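Uncharacterized protein (Bacteroides ovatus CL02T12C04, PDB 6PTM) is probably a family 42 glycoside hydrolase that acts as an exo-carrageenase, cleaving carrageenan chains from an end. Local coordinates at residues N230-F234 and K252-Y256; Y443-W447 and E588-F592; R702-E708 and I723-S729. One frame throughout, in Å; residues are numbered along the deposited sequence.

Interaction 1 of 3, residues N230-F234 and K252-Y256; sequences NHSNF and KYTMY. With EDO (1,2-ethanediol), chain B.
The imidazole of His231 and the phenol of Tyr256 share a hydrogen bond of 2.7 Å between ND1 and OH, with the hydroxyl close to the plane of the imidazole at its edge. Asn267 gives the same hydroxyl a second partner, while a weak bond joins NE2 of His231 to the carbonyl of Leu290. The backbone adds a nearly straight bond (160°) from Met255 N to His231 O, 3.0 Å. Beside it a water bridges the segments, accepting from His231 N at 2.8 Å and donating to Tyr253 O at 2.7 Å. It also bonds to O2 of an ethanediol, probably left from crystallisation, whose O1 takes a hydrogen from Asn230 ND2 at 2.8 Å; that amide nitrogen also donates to Ser232 OG.

Beyond these bonds the contact is aromatic packing. Tyr256 CG stands between its backbone N and carbonyl carbon (chi1 65°), which puts the ring between Thr254 CG2 on one face and Phe234 CD1 on the other. Phe234 CD1 comes within 3.4 Å of Tyr256 CD1, and Tyr256 CB makes a CH-pi contact over the Phe234 face. A phenylalanine in place of Tyr256 would probably keep most of this packing yet leave His231 ND1 and Asn267 without their shared oxygen. Residues 230-234 leave strand 225-230 of the (β/α)8 barrel at the end where such barrels carry their active sites; residues 252-256 come in the loop between helices 236-241 and 261-278. The chemistry implies a histidine whose rotation is probably restrained, firmly at ND1 and weakly at NE2.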
ATOM      1  N   ASN A 230      17.245  -9.406  -3.482  1.00 15.73           N
ATOM      2  CA  ASN A 230      17.395  -8.971  -4.890  1.00 15.63           C
ATOM      3  C   ASN A 230      17.307 -10.178  -5.813  1.00 15.83           C
ATOM      4  O   ASN A 230      17.871 -11.235  -5.450  1.00 14.68           O
ATOM      5  CB  ASN A 230      18.727  -8.279  -5.146  1.00 16.65           C
ATOM      6  CG  ASN A 230      19.027  -8.198  -6.627  1.00 18.11           C
ATOM      7  OD1 ASN A 230      19.545  -9.169  -7.205  1.00 16.82           O
ATOM      8  ND2 ASN A 230      18.683  -7.054  -7.223  1.00 16.04           N
ATOM      9  N   HIS A 231      16.615 -10.023  -6.945  1.00 16.12           N
ATOM     10  CA  HIS A 231      16.428 -11.104  -7.950  1.00 18.57           C
ATOM     11  C   HIS A 231      16.814 -10.653  -9.365  1.00 18.54           C
ATOM     12  O   HIS A 231      16.598 -11.457 -10.285  1.00 21.73           O
ATOM     13  CB  HIS A 231      14.992 -11.652  -7.874  1.00 18.88           C
ATOM     14  CG  HIS A 231      14.690 -12.347  -6.589  1.00 17.81           C
ATOM     15  ND1 HIS A 231      15.164 -13.602  -6.315  1.00 18.67           N
ATOM     16  CD2 HIS A 231      13.989 -11.955  -5.498  1.00 18.92           C
ATOM     17  CE1 HIS A 231      14.754 -13.965  -5.103  1.00 18.14           C
ATOM     18  NE2 HIS A 231      14.021 -12.971  -4.581  1.00 16.39           N
ATOM     19  N   SER A 232      17.313  -9.430  -9.567  1.00 16.94           N
ATOM     20  CA  SER A 232      17.697  -8.924 -10.912  1.00 18.03           C
ATOM     21  C   SER A 232      19.097  -9.399 -11.308  1.00 19.92           C
ATOM     22  O   SER A 232      19.384  -9.390 -12.488  1.00 21.95           O
ATOM     23  CB  SER A 232      17.616  -7.438 -10.981  1.00 17.08           C
ATOM     24  OG  SER A 232      18.499  -6.863 -10.057  1.00 16.96           O
ATOM     25  N   ASN A 233      19.912  -9.810 -10.345  1.00 20.61           N
ATOM     26  CA  ASN A 233      21.352 -10.088 -10.540  1.00 22.35           C
ATOM     27  C   ASN A 233      21.571 -11.562 -10.208  1.00 21.61           C
ATOM     28  O   ASN A 233      21.684 -11.896  -9.018  1.00 22.11           O
ATOM     29  CB  ASN A 233      22.205  -9.125  -9.696  1.00 26.25           C
ATOM     30  CG  ASN A 233      23.692  -9.223 -10.004  1.00 31.92           C
ATOM     31  OD1 ASN A 233      24.115 -10.031 -10.842  1.00 32.59           O
ATOM     32  ND2 ASN A 233      24.506  -8.430  -9.310  1.00 36.31           N
ATOM     33  N   PHE A 234      21.595 -12.424 -11.218  1.00 20.12           N
ATOM     34  CA  PHE A 234      21.767 -13.874 -11.024  1.00 20.57           C
ATOM     35  C   PHE A 234      23.222 -14.211 -11.346  1.00 21.16           C
ATOM     36  O   PHE A 234      23.782 -13.670 -12.292  1.00 20.11           O
ATOM     37  CB  PHE A 234      20.699 -14.580 -11.848  1.00 20.09           C
ATOM     38  CG  PHE A 234      20.622 -16.038 -11.540  1.00 21.40           C
ATOM     39  CD1 PHE A 234      19.995 -16.477 -10.384  1.00 21.35           C
ATOM     40  CD2 PHE A 234      21.179 -16.973 -12.393  1.00 22.26           C
ATOM     41  CE1 PHE A 234      19.936 -17.825 -10.092  1.00 21.44           C
ATOM     42  CE2 PHE A 234      21.128 -18.322 -12.077  1.00 20.39           C
ATOM     43  CZ  PHE A 234      20.491 -18.742 -10.947  1.00 21.06           C
ATOM     44  N   LYS A 252      11.191  -6.718 -14.672  1.00 17.09           N
ATOM     45  CA  LYS A 252      12.655  -6.739 -14.789  1.00 19.25           C
ATOM     46  C   LYS A 252      13.308  -7.226 -13.476  1.00 18.51           C
ATOM     47  O   LYS A 252      14.536  -7.373 -13.429  1.00 18.82           O
ATOM     48  CB  LYS A 252      13.203  -5.341 -15.133  1.00 21.97           C
ATOM     49  CG  LYS A 252      12.919  -4.276 -14.079  1.00 25.34           C
ATOM     50  CD  LYS A 252      13.078  -2.852 -14.578  1.00 31.42           C
ATOM     51  CE  LYS A 252      14.404  -2.244 -14.197  1.00 32.60           C
ATOM     52  NZ  LYS A 252      14.329  -0.772 -14.350  1.00 36.53           N
ATOM     53  N   TYR A 253      12.532  -7.486 -12.430  1.00 17.38           N
ATOM     54  CA  TYR A 253      13.090  -7.674 -11.068  1.00 16.89           C
ATOM     55  C   TYR A 253      13.423  -9.141 -10.779  1.00 15.64           C
ATOM     56  O   TYR A 253      14.203  -9.328  -9.829  1.00 14.57           O
ATOM     57  CB  TYR A 253      12.189  -6.997 -10.042  1.00 16.74           C
ATOM     58  CG  TYR A 253      12.261  -5.502 -10.192  1.00 17.25           C
ATOM     59  CD1 TYR A 253      13.465  -4.842 -10.025  1.00 17.87           C
ATOM     60  CD2 TYR A 253      11.153  -4.760 -10.565  1.00 17.82           C
ATOM     61  CE1 TYR A 253      13.575  -3.471 -10.205  1.00 18.10           C
ATOM     62  CE2 TYR A 253      11.230  -3.392 -10.726  1.00 17.76           C
ATOM     63  CZ  TYR A 253      12.444  -2.752 -10.543  1.00 18.72           C
ATOM     64  OH  TYR A 253      12.529  -1.416 -10.700  1.00 19.72           O
ATOM     65  N   THR A 254      12.960 -10.118 -11.572  1.00 16.21           N
ATOM     66  CA  THR A 254      13.418 -11.543 -11.431  1.00 16.04           C
ATOM     67  C   THR A 254      13.999 -12.015 -12.776  1.00 17.18           C
ATOM     68  O   THR A 254      13.244 -12.533 -13.626  1.00 17.17           O
ATOM     69  CB  THR A 254      12.311 -12.479 -10.913  1.00 16.57           C
ATOM     70  OG1 THR A 254      11.694 -11.955  -9.740  1.00 17.47           O
ATOM     71  CG2 THR A 254      12.841 -13.864 -10.602  1.00 15.32           C
ATOM     72  N   MET A 255      15.298 -11.826 -12.989  1.00 17.33           N
ATOM     73  CA  MET A 255      15.912 -11.966 -14.331  1.00 17.95           C
ATOM     74  C   MET A 255      16.498 -13.382 -14.453  1.00 18.11           C
ATOM     75  O   MET A 255      17.681 -13.566 -14.805  1.00 19.67           O
ATOM     76  CB  MET A 255      16.968 -10.880 -14.551  1.00 18.49           C
ATOM     77  CG  MET A 255      16.380  -9.501 -14.702  1.00 18.99           C
ATOM     78  SD  MET A 255      15.042  -9.485 -15.912  1.00 20.21           S
ATOM     79  CE  MET A 255      15.970  -9.978 -17.371  1.00 23.54           C
ATOM     80  N   TYR A 256      15.681 -14.368 -14.133  1.00 17.22           N
ATOM     81  CA  TYR A 256      16.010 -15.803 -14.233  1.00 17.50           C
ATOM     82  C   TYR A 256      14.689 -16.571 -14.101  1.00 18.15           C
ATOM     83  O   TYR A 256      13.667 -15.979 -13.752  1.00 17.61           O
ATOM     84  CB  TYR A 256      17.077 -16.188 -13.208  1.00 17.99           C
ATOM     85  CG  TYR A 256      16.700 -16.077 -11.751  1.00 17.47           C
ATOM     86  CD1 TYR A 256      17.003 -14.952 -10.994  1.00 18.01           C
ATOM     87  CD2 TYR A 256      16.016 -17.101 -11.119  1.00 17.97           C
ATOM     88  CE1 TYR A 256      16.640 -14.861  -9.649  1.00 16.97           C
ATOM     89  CE2 TYR A 256      15.608 -17.002  -9.796  1.00 17.52           C
ATOM     90  CZ  TYR A 256      15.956 -15.898  -9.034  1.00 16.83           C
ATOM     91  OH  TYR A 256      15.574 -15.848  -7.701  1.00 16.02           O
TER
HETATM   92  C1  EDO B 801      16.894  -3.771  -6.412  1.00 18.96           C
HETATM   93  O1  EDO B 801      17.810  -4.729  -5.897  1.00 19.93           O
HETATM   94  C2  EDO B 801      15.753  -4.487  -7.040  1.00 18.88           C
HETATM   95  O2  EDO B 801      16.109  -5.323  -8.146  1.00 17.09           O
HETATM   96  O   HOH W   1      15.073  -7.825  -7.793  1.00 13.27           O

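Interaction 2 of 3, residues Y443-W447 and E588-F592; sequences YAFDW and EKLNF
The Tyr443 ring meets Glu588 and Phe592 along its edge, Glu588 OE2 in the ring plane beside the hydroxyl and Phe592 CZ by CE1, while one face is covered by the indole of Trp447, whose NE1 sits 3.3 Å above the ring centre. Phe592 CZ in turn lies over a face of the indole, 4.2 Å from Trp447 CZ3, with the planes inclined at 57°. These aromatics join two domains: Tyr443 and Trp447 belong to the loop that leads from barrel strand 421-423 into helix 448-460, and their partners are Glu588 in the last turn of helix 579-590 and the residues just after it, beside the five-stranded parallel sheet of the next domain.

The polar tie is the hydrogen bond from Tyr443 OH to Glu588 OE2, modelled at 2.4 Å; this is shorter than usual, so the exact length is doubtful and nothing should rest on it. Glu588 reaches it with an extended chain, CG anti to the backbone N (chi1 179°), and its carboxylate ends up nearly coplanar with the tyrosine ring. The same side chain passes the indole on its way, CB lying 4.1 Å from Trp447 CH2. Phe592 packs against the phenol, its CZ 3.9 Å from Tyr443 CE1. Asn591 runs antiparallel to the tryptophan side chain, its amide within 20° of the indole plane; its ND2 lies 3.9 Å from Trp447 CZ3 and donates to a carboxylate oxygen of Glu708.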
ATOM      1  N   TYR A 443     -11.512  13.740  -7.812  1.00 19.46           N
ATOM      2  CA  TYR A 443     -10.621  13.499  -6.651  1.00 19.07           C
ATOM      3  C   TYR A 443      -9.352  14.336  -6.786  1.00 18.74           C
ATOM      4  O   TYR A 443      -8.923  14.630  -7.912  1.00 17.99           O
ATOM      5  CB  TYR A 443     -10.346  11.999  -6.486  1.00 18.77           C
ATOM      6  CG  TYR A 443     -11.599  11.166  -6.310  1.00 19.59           C
ATOM      7  CD1 TYR A 443     -12.225  11.078  -5.077  1.00 20.17           C
ATOM      8  CD2 TYR A 443     -12.159  10.470  -7.364  1.00 19.05           C
ATOM      9  CE1 TYR A 443     -13.360  10.315  -4.888  1.00 18.88           C
ATOM     10  CE2 TYR A 443     -13.306   9.706  -7.199  1.00 18.83           C
ATOM     11  CZ  TYR A 443     -13.902   9.621  -5.952  1.00 18.59           C
ATOM     12  OH  TYR A 443     -15.042   8.908  -5.735  1.00 18.12           O
ATOM     13  N   ALA A 444      -8.713  14.597  -5.644  1.00 17.64           N
ATOM     14  CA  ALA A 444      -7.448  15.347  -5.564  1.00 16.75           C
ATOM     15  C   ALA A 444      -6.254  14.509  -6.001  1.00 16.19           C
ATOM     16  O   ALA A 444      -5.167  15.097  -6.201  1.00 14.74           O
ATOM     17  CB  ALA A 444      -7.233  15.834  -4.162  1.00 18.00           C
ATOM     18  N   PHE A 445      -6.354  13.186  -5.938  1.00 16.00           N
ATOM     19  CA  PHE A 445      -5.193  12.286  -6.149  1.00 16.82           C
ATOM     20  C   PHE A 445      -5.732  10.894  -6.475  1.00 16.96           C
ATOM     21  O   PHE A 445      -6.937  10.623  -6.307  1.00 17.40           O
ATOM     22  CB  PHE A 445      -4.223  12.260  -4.946  1.00 16.98           C
ATOM     23  CG  PHE A 445      -4.862  11.925  -3.615  1.00 16.24           C
ATOM     24  CD1 PHE A 445      -5.079  10.612  -3.235  1.00 15.97           C
ATOM     25  CD2 PHE A 445      -5.222  12.922  -2.734  1.00 15.50           C
ATOM     26  CE1 PHE A 445      -5.691  10.308  -2.027  1.00 16.34           C
ATOM     27  CE2 PHE A 445      -5.843  12.617  -1.532  1.00 16.76           C
ATOM     28  CZ  PHE A 445      -6.095  11.311  -1.191  1.00 16.06           C
ATOM     29  N   ASP A 446      -4.835  10.008  -6.874  1.00 17.46           N
ATOM     30  CA  ASP A 446      -5.215   8.613  -7.175  1.00 18.51           C
ATOM     31  C   ASP A 446      -5.373   7.906  -5.822  1.00 17.81           C
ATOM     32  O   ASP A 446      -4.357   7.452  -5.288  1.00 18.42           O
ATOM     33  CB  ASP A 446      -4.194   7.964  -8.118  1.00 19.67           C
ATOM     34  CG  ASP A 446      -4.553   6.510  -8.399  1.00 19.70           C
ATOM     35  OD1 ASP A 446      -5.649   6.090  -7.963  1.00 17.75           O
ATOM     36  OD2 ASP A 446      -3.742   5.818  -9.027  1.00 19.42           O
ATOM     37  N   TRP A 447      -6.604   7.827  -5.316  1.00 17.23           N
ATOM     38  CA  TRP A 447      -6.978   7.274  -3.986  1.00 17.50           C
ATOM     39  C   TRP A 447      -7.148   5.743  -4.021  1.00 17.10           C
ATOM     40  O   TRP A 447      -7.438   5.179  -2.960  1.00 16.22           O
ATOM     41  CB  TRP A 447      -8.287   7.917  -3.476  1.00 17.25           C
ATOM     42  CG  TRP A 447      -9.468   7.650  -4.365  1.00 17.60           C
ATOM     43  CD1 TRP A 447      -9.613   8.062  -5.664  1.00 18.34           C
ATOM     44  CD2 TRP A 447     -10.636   6.853  -4.080  1.00 18.01           C
ATOM     45  NE1 TRP A 447     -10.792   7.611  -6.193  1.00 18.49           N
ATOM     46  CE2 TRP A 447     -11.453   6.880  -5.243  1.00 18.45           C
ATOM     47  CE3 TRP A 447     -11.089   6.147  -2.963  1.00 18.53           C
ATOM     48  CZ2 TRP A 447     -12.660   6.195  -5.322  1.00 17.93           C
ATOM     49  CZ3 TRP A 447     -12.306   5.504  -3.029  1.00 17.92           C
ATOM     50  CH2 TRP A 447     -13.067   5.511  -4.196  1.00 18.72           C
ATOM     51  N   GLU A 588     -16.719   2.654  -4.809  1.00 15.93           N
ATOM     52  CA  GLU A 588     -16.896   4.139  -4.771  1.00 16.29           C
ATOM     53  C   GLU A 588     -18.328   4.481  -4.330  1.00 17.30           C
ATOM     54  O   GLU A 588     -18.541   5.417  -3.512  1.00 15.70           O
ATOM     55  CB  GLU A 588     -16.604   4.692  -6.158  1.00 17.72           C
ATOM     56  CG  GLU A 588     -16.770   6.182  -6.293  1.00 18.34           C
ATOM     57  CD  GLU A 588     -16.382   6.690  -7.669  1.00 19.89           C
ATOM     58  OE1 GLU A 588     -16.912   6.152  -8.679  1.00 18.94           O
ATOM     59  OE2 GLU A 588     -15.576   7.629  -7.734  1.00 20.81           O
ATOM     60  N   LYS A 589     -19.293   3.747  -4.865  1.00 16.46           N
ATOM     61  CA  LYS A 589     -20.722   3.959  -4.565  1.00 16.40           C
ATOM     62  C   LYS A 589     -20.963   3.757  -3.073  1.00 16.28           C
ATOM     63  O   LYS A 589     -21.760   4.491  -2.535  1.00 14.83           O
ATOM     64  CB  LYS A 589     -21.573   3.030  -5.437  1.00 18.41           C
ATOM     65  CG  LYS A 589     -23.050   3.305  -5.347  1.00 21.55           C
ATOM     66  CD  LYS A 589     -23.403   4.651  -5.962  1.00 22.12           C
ATOM     67  CE  LYS A 589     -24.886   4.840  -6.142  1.00 25.52           C
ATOM     68  NZ  LYS A 589     -25.127   6.146  -6.806  1.00 29.50           N
ATOM     69  N   LEU A 590     -20.270   2.818  -2.419  1.00 16.41           N
ATOM     70  CA  LEU A 590     -20.556   2.454  -1.016  1.00 17.46           C
ATOM     71  C   LEU A 590     -19.648   3.210  -0.029  1.00 17.11           C
ATOM     72  O   LEU A 590     -19.985   3.232   1.120  1.00 17.35           O
ATOM     73  CB  LEU A 590     -20.395   0.941  -0.831  1.00 17.17           C
ATOM     74  CG  LEU A 590     -21.339   0.028  -1.617  1.00 17.48           C
ATOM     75  CD1 LEU A 590     -21.021  -1.427  -1.290  1.00 16.00           C
ATOM     76  CD2 LEU A 590     -22.802   0.346  -1.340  1.00 18.18           C
ATOM     77  N   ASN A 591     -18.530   3.776  -0.463  1.00 17.54           N
ATOM     78  CA  ASN A 591     -17.396   4.141   0.422  1.00 17.39           C
ATOM     79  C   ASN A 591     -17.543   5.511   1.111  1.00 17.99           C
ATOM     80  O   ASN A 591     -16.669   5.838   1.970  1.00 16.80           O
ATOM     81  CB  ASN A 591     -16.069   4.204  -0.325  1.00 17.87           C
ATOM     82  CG  ASN A 591     -14.914   4.264   0.647  1.00 17.59           C
ATOM     83  OD1 ASN A 591     -14.858   3.445   1.558  1.00 17.74           O
ATOM     84  ND2 ASN A 591     -14.037   5.239   0.482  1.00 16.74           N
ATOM     85  N   PHE A 592     -18.599   6.275   0.832  1.00 17.30           N
ATOM     86  CA  PHE A 592     -18.744   7.630   1.418  1.00 17.01           C
ATOM     87  C   PHE A 592     -20.006   7.688   2.271  1.00 16.79           C
ATOM     88  O   PHE A 592     -20.612   8.751   2.331  1.00 15.42           O
ATOM     89  CB  PHE A 592     -18.703   8.692   0.305  1.00 17.09           C
ATOM     90  CG  PHE A 592     -17.424   8.644  -0.479  1.00 16.25           C
ATOM     91  CD1 PHE A 592     -17.300   7.780  -1.557  1.00 16.37           C
ATOM     92  CD2 PHE A 592     -16.327   9.381  -0.089  1.00 15.21           C
ATOM     93  CE1 PHE A 592     -16.118   7.693  -2.254  1.00 16.04           C
ATOM     94  CE2 PHE A 592     -15.144   9.299  -0.798  1.00 16.88           C
ATOM     95  CZ  PHE A 592     -15.032   8.434  -1.866  1.00 16.10           C
TER

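Interaction 3 of 3, residues R702-E708 and I723-S729; sequences RNMPGCE and IVNIGKS
Arg702 lays its guanidinium over the backbone of Gly727 and Lys728, with NH2 3.6 Å from Gly727 CA and Lys728 N above the same flat group. In the guanidinium plane NH1 donates to Ser729 OG, 3.1 Å at 158°, and the aliphatic part of the chain rubs against lysine, Arg702 CD lying 3.6 Å from Lys728 CG. The chain bends sharply at chi3 (-24°), which turns the flat head onto the glycine. Further along, Gly706 O takes the hydrogen of Ile726 N at 2.7 Å, and with no side chain on either glycine, Gly706 CA comes within 3.9 Å of Gly727 CA.

Residues 702-708 lead into strand 707-715 and residues 723-729 come out of strand 718-725; the two strands form an antiparallel hairpin in the C-terminal beta sheet. Glu708 and Val724 form a hydrogen-bonded pair, N to O at 3.0 Å both ways, and Cys707 and Asn725 the non-hydrogen-bonded pair beside it. Strand 718-725 ends in an Asx turn: Asn725 OD1 accepts from Gly727 N, while its ND2 reaches Ser729 O.

Further partners position these side chains. A water joins Arg702 NH2 to Asn725 OD1, Asn442 accepts from Arg702 NE, and Asp701 bonds to the Ser729 hydroxyl. Glu708, extended away from the strand, sends one carboxylate oxygen to His499.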
ATOM      1  N   ARG A 702     -19.285  19.738  -7.023  1.00 27.41           N
ATOM      2  CA  ARG A 702     -19.253  18.578  -7.954  1.00 26.71           C
ATOM      3  C   ARG A 702     -20.550  17.760  -7.854  1.00 25.90           C
ATOM      4  O   ARG A 702     -21.428  18.126  -7.069  1.00 25.28           O
ATOM      5  CB  ARG A 702     -17.998  17.729  -7.726  1.00 27.09           C
ATOM      6  CG  ARG A 702     -16.712  18.542  -7.725  1.00 28.90           C
ATOM      7  CD  ARG A 702     -15.457  17.876  -7.205  1.00 27.09           C
ATOM      8  NE  ARG A 702     -15.697  16.781  -6.290  1.00 26.49           N
ATOM      9  CZ  ARG A 702     -15.550  16.816  -4.982  1.00 24.74           C
ATOM     10  NH1 ARG A 702     -15.168  17.924  -4.370  1.00 23.60           N
ATOM     11  NH2 ARG A 702     -15.792  15.728  -4.287  1.00 26.22           N
ATOM     12  N   ASN A 703     -20.650  16.687  -8.639  1.00 24.23           N
ATOM     13  CA  ASN A 703     -21.856  15.831  -8.643  1.00 34.41           C
ATOM     14  C   ASN A 703     -21.669  14.736  -7.576  1.00 39.32           C
ATOM     15  O   ASN A 703     -22.588  13.937  -7.459  1.00 43.99           O
ATOM     16  N   MET A 704     -20.529  14.670  -6.848  1.00 35.92           N
ATOM     17  CA  MET A 704     -20.147  13.463  -6.067  1.00 29.47           C
ATOM     18  C   MET A 704     -19.439  13.783  -4.737  1.00 25.78           C
ATOM     19  O   MET A 704     -18.647  14.717  -4.610  1.00 21.50           O
ATOM     20  CB  MET A 704     -19.205  12.573  -6.884  1.00 34.23           C
ATOM     21  CG  MET A 704     -19.795  11.962  -8.145  1.00 38.01           C
ATOM     22  SD  MET A 704     -18.434  11.221  -9.083  1.00 46.66           S
ATOM     23  CE  MET A 704     -18.455   9.548  -8.440  1.00 41.62           C
ATOM     24  N   PRO A 705     -19.610  12.916  -3.722  1.00 21.83           N
ATOM     25  CA  PRO A 705     -18.875  13.064  -2.468  1.00 21.58           C
ATOM     26  C   PRO A 705     -17.367  12.811  -2.660  1.00 18.89           C
ATOM     27  O   PRO A 705     -16.991  12.060  -3.553  1.00 19.11           O
ATOM     28  CB  PRO A 705     -19.515  12.023  -1.549  1.00 21.60           C
ATOM     29  CG  PRO A 705     -20.061  10.980  -2.480  1.00 23.89           C
ATOM     30  CD  PRO A 705     -20.478  11.726  -3.741  1.00 21.98           C
ATOM     31  N   GLY A 706     -16.546  13.467  -1.832  1.00 17.84           N
ATOM     32  CA  GLY A 706     -15.099  13.201  -1.705  1.00 15.74           C
ATOM     33  C   GLY A 706     -14.644  12.981  -0.270  1.00 14.73           C
ATOM     34  O   GLY A 706     -13.468  12.668  -0.081  1.00 13.88           O
ATOM     35  N   CYS A 707     -15.493  13.255   0.723  1.00 14.74           N
ATOM     36  CA  CYS A 707     -15.110  13.142   2.148  1.00 14.76           C
ATOM     37  C   CYS A 707     -15.383  11.725   2.619  1.00 14.78           C
ATOM     38  O   CYS A 707     -16.573  11.352   2.800  1.00 13.30           O
ATOM     39  CB  CYS A 707     -15.847  14.157   3.006  1.00 15.68           C
ATOM     40  SG  CYS A 707     -15.308  15.840   2.668  1.00 16.10           S
ATOM     41  N   GLU A 708     -14.315  10.945   2.786  1.00 14.11           N
ATOM     42  CA  GLU A 708     -14.432   9.620   3.419  1.00 13.22           C
ATOM     43  C   GLU A 708     -14.433   9.830   4.924  1.00 12.74           C
ATOM     44  O   GLU A 708     -13.476  10.410   5.431  1.00 11.02           O
ATOM     45  CB  GLU A 708     -13.261   8.726   3.029  1.00 14.14           C
ATOM     46  CG  GLU A 708     -13.514   7.284   3.412  1.00 14.93           C
ATOM     47  CD  GLU A 708     -12.267   6.415   3.384  1.00 15.83           C
ATOM     48  OE1 GLU A 708     -11.424   6.544   4.322  1.00 17.18           O
ATOM     49  OE2 GLU A 708     -12.122   5.679   2.404  1.00 16.03           O
ATOM     50  N   ILE A 723     -12.438  12.417   9.190  1.00 13.44           N
ATOM     51  CA  ILE A 723     -12.883  12.863   7.838  1.00 13.94           C
ATOM     52  C   ILE A 723     -11.639  13.206   7.053  1.00 14.59           C
ATOM     53  O   ILE A 723     -10.813  13.973   7.591  1.00 14.74           O
ATOM     54  CB  ILE A 723     -13.837  14.063   7.872  1.00 14.03           C
ATOM     55  CG1 ILE A 723     -14.940  13.916   8.910  1.00 14.47           C
ATOM     56  CG2 ILE A 723     -14.400  14.283   6.486  1.00 15.71           C
ATOM     57  CD1 ILE A 723     -15.791  15.177   9.040  1.00 15.86           C
ATOM     58  N   VAL A 724     -11.513  12.657   5.842  1.00 13.40           N
ATOM     59  CA  VAL A 724     -10.476  13.106   4.881  1.00 13.86           C
ATOM     60  C   VAL A 724     -11.183  13.512   3.592  1.00 13.78           C
ATOM     61  O   VAL A 724     -11.928  12.710   3.048  1.00 13.08           O
ATOM     62  CB  VAL A 724      -9.443  11.998   4.618  1.00 12.67           C
ATOM     63  CG1 VAL A 724      -8.321  12.507   3.737  1.00 12.91           C
ATOM     64  CG2 VAL A 724      -8.937  11.408   5.910  1.00 12.77           C
ATOM     65  N   ASN A 725     -10.924  14.724   3.115  1.00 15.25           N
ATOM     66  CA  ASN A 725     -11.453  15.179   1.812  1.00 15.32           C
ATOM     67  C   ASN A 725     -10.522  14.665   0.710  1.00 15.07           C
ATOM     68  O   ASN A 725      -9.434  15.239   0.525  1.00 15.60           O
ATOM     69  CB  ASN A 725     -11.639  16.686   1.771  1.00 15.21           C
ATOM     70  CG  ASN A 725     -12.342  17.132   0.512  1.00 14.96           C
ATOM     71  OD1 ASN A 725     -12.864  16.308  -0.242  1.00 14.65           O
ATOM     72  ND2 ASN A 725     -12.390  18.435   0.290  1.00 14.27           N
ATOM     73  N   ILE A 726     -10.961  13.613   0.021  1.00 15.72           N
ATOM     74  CA  ILE A 726     -10.256  12.976  -1.126  1.00 18.10           C
ATOM     75  C   ILE A 726     -10.698  13.725  -2.387  1.00 16.26           C
ATOM     76  O   ILE A 726     -10.077  13.534  -3.419  1.00 14.93           O
ATOM     77  CB  ILE A 726     -10.597  11.476  -1.226  1.00 22.29           C
ATOM     78  CG1 ILE A 726     -10.405  10.741   0.099  1.00 26.48           C
ATOM     79  CG2 ILE A 726      -9.762  10.814  -2.311  1.00 27.15           C
ATOM     80  CD1 ILE A 726     -10.990   9.320   0.099  1.00 28.21           C
ATOM     81  N   GLY A 727     -11.731  14.561  -2.280  1.00 16.39           N
ATOM     82  CA  GLY A 727     -12.278  15.342  -3.407  1.00 18.05           C
ATOM     83  C   GLY A 727     -11.344  16.459  -3.871  1.00 18.35           C
ATOM     84  O   GLY A 727     -10.525  16.973  -3.084  1.00 16.74           O
ATOM     85  N   LYS A 728     -11.524  16.918  -5.100  1.00 19.01           N
ATOM     86  CA  LYS A 728     -10.593  17.890  -5.705  1.00 19.99           C
ATOM     87  C   LYS A 728     -11.041  19.322  -5.423  1.00 18.51           C
ATOM     88  O   LYS A 728     -10.381  20.233  -5.927  1.00 17.33           O
ATOM     89  CB  LYS A 728     -10.569  17.716  -7.218  1.00 24.81           C
ATOM     90  CG  LYS A 728     -11.900  18.066  -7.851  1.00 28.48           C
ATOM     91  CD  LYS A 728     -12.045  17.531  -9.243  1.00 33.15           C
ATOM     92  CE  LYS A 728     -11.481  18.456 -10.287  1.00 33.21           C
ATOM     93  NZ  LYS A 728     -12.359  18.389 -11.476  1.00 35.76           N
ATOM     94  N   SER A 729     -12.141  19.546  -4.716  1.00 18.49           N
ATOM     95  CA  SER A 729     -12.542  20.937  -4.360  1.00 18.25           C
ATOM     96  C   SER A 729     -13.061  20.944  -2.929  1.00 17.65           C
ATOM     97  O   SER A 729     -13.254  19.875  -2.385  1.00 18.56           O
ATOM     98  CB  SER A 729     -13.539  21.531  -5.367  1.00 18.27           C
ATOM     99  OG  SER A 729     -14.780  20.835  -5.329  1.00 18.61           O
TER
HETATM  100  O   HOH W   2     -15.131  16.646  -1.708  1.00 14.92           O

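Overall arrangement
From the N terminus, interaction 1 comes first, closing a short excursion of 17 residues that carries helix 236-241, all within the barrel. Interaction 2 then spans 140 residues, bringing the loop ahead of helix 448-460 against the end of helix 579-590 and so tying barrel to alpha/beta domain. Interaction 3 closes a loop of 14 residues, joining the open end of the hairpin 707-715/718-725 of the C-terminal sheet. The three follow in series; none nests or crosses. Interactions 2 and 3 touch, their centres 7 Å apart, through Ala444 N to Ile726 O and the packing of Trp447 on Ile726, so three domains meet there. Interaction 1 stands across the chain's centre, its centre 36 Å from that of interaction 2.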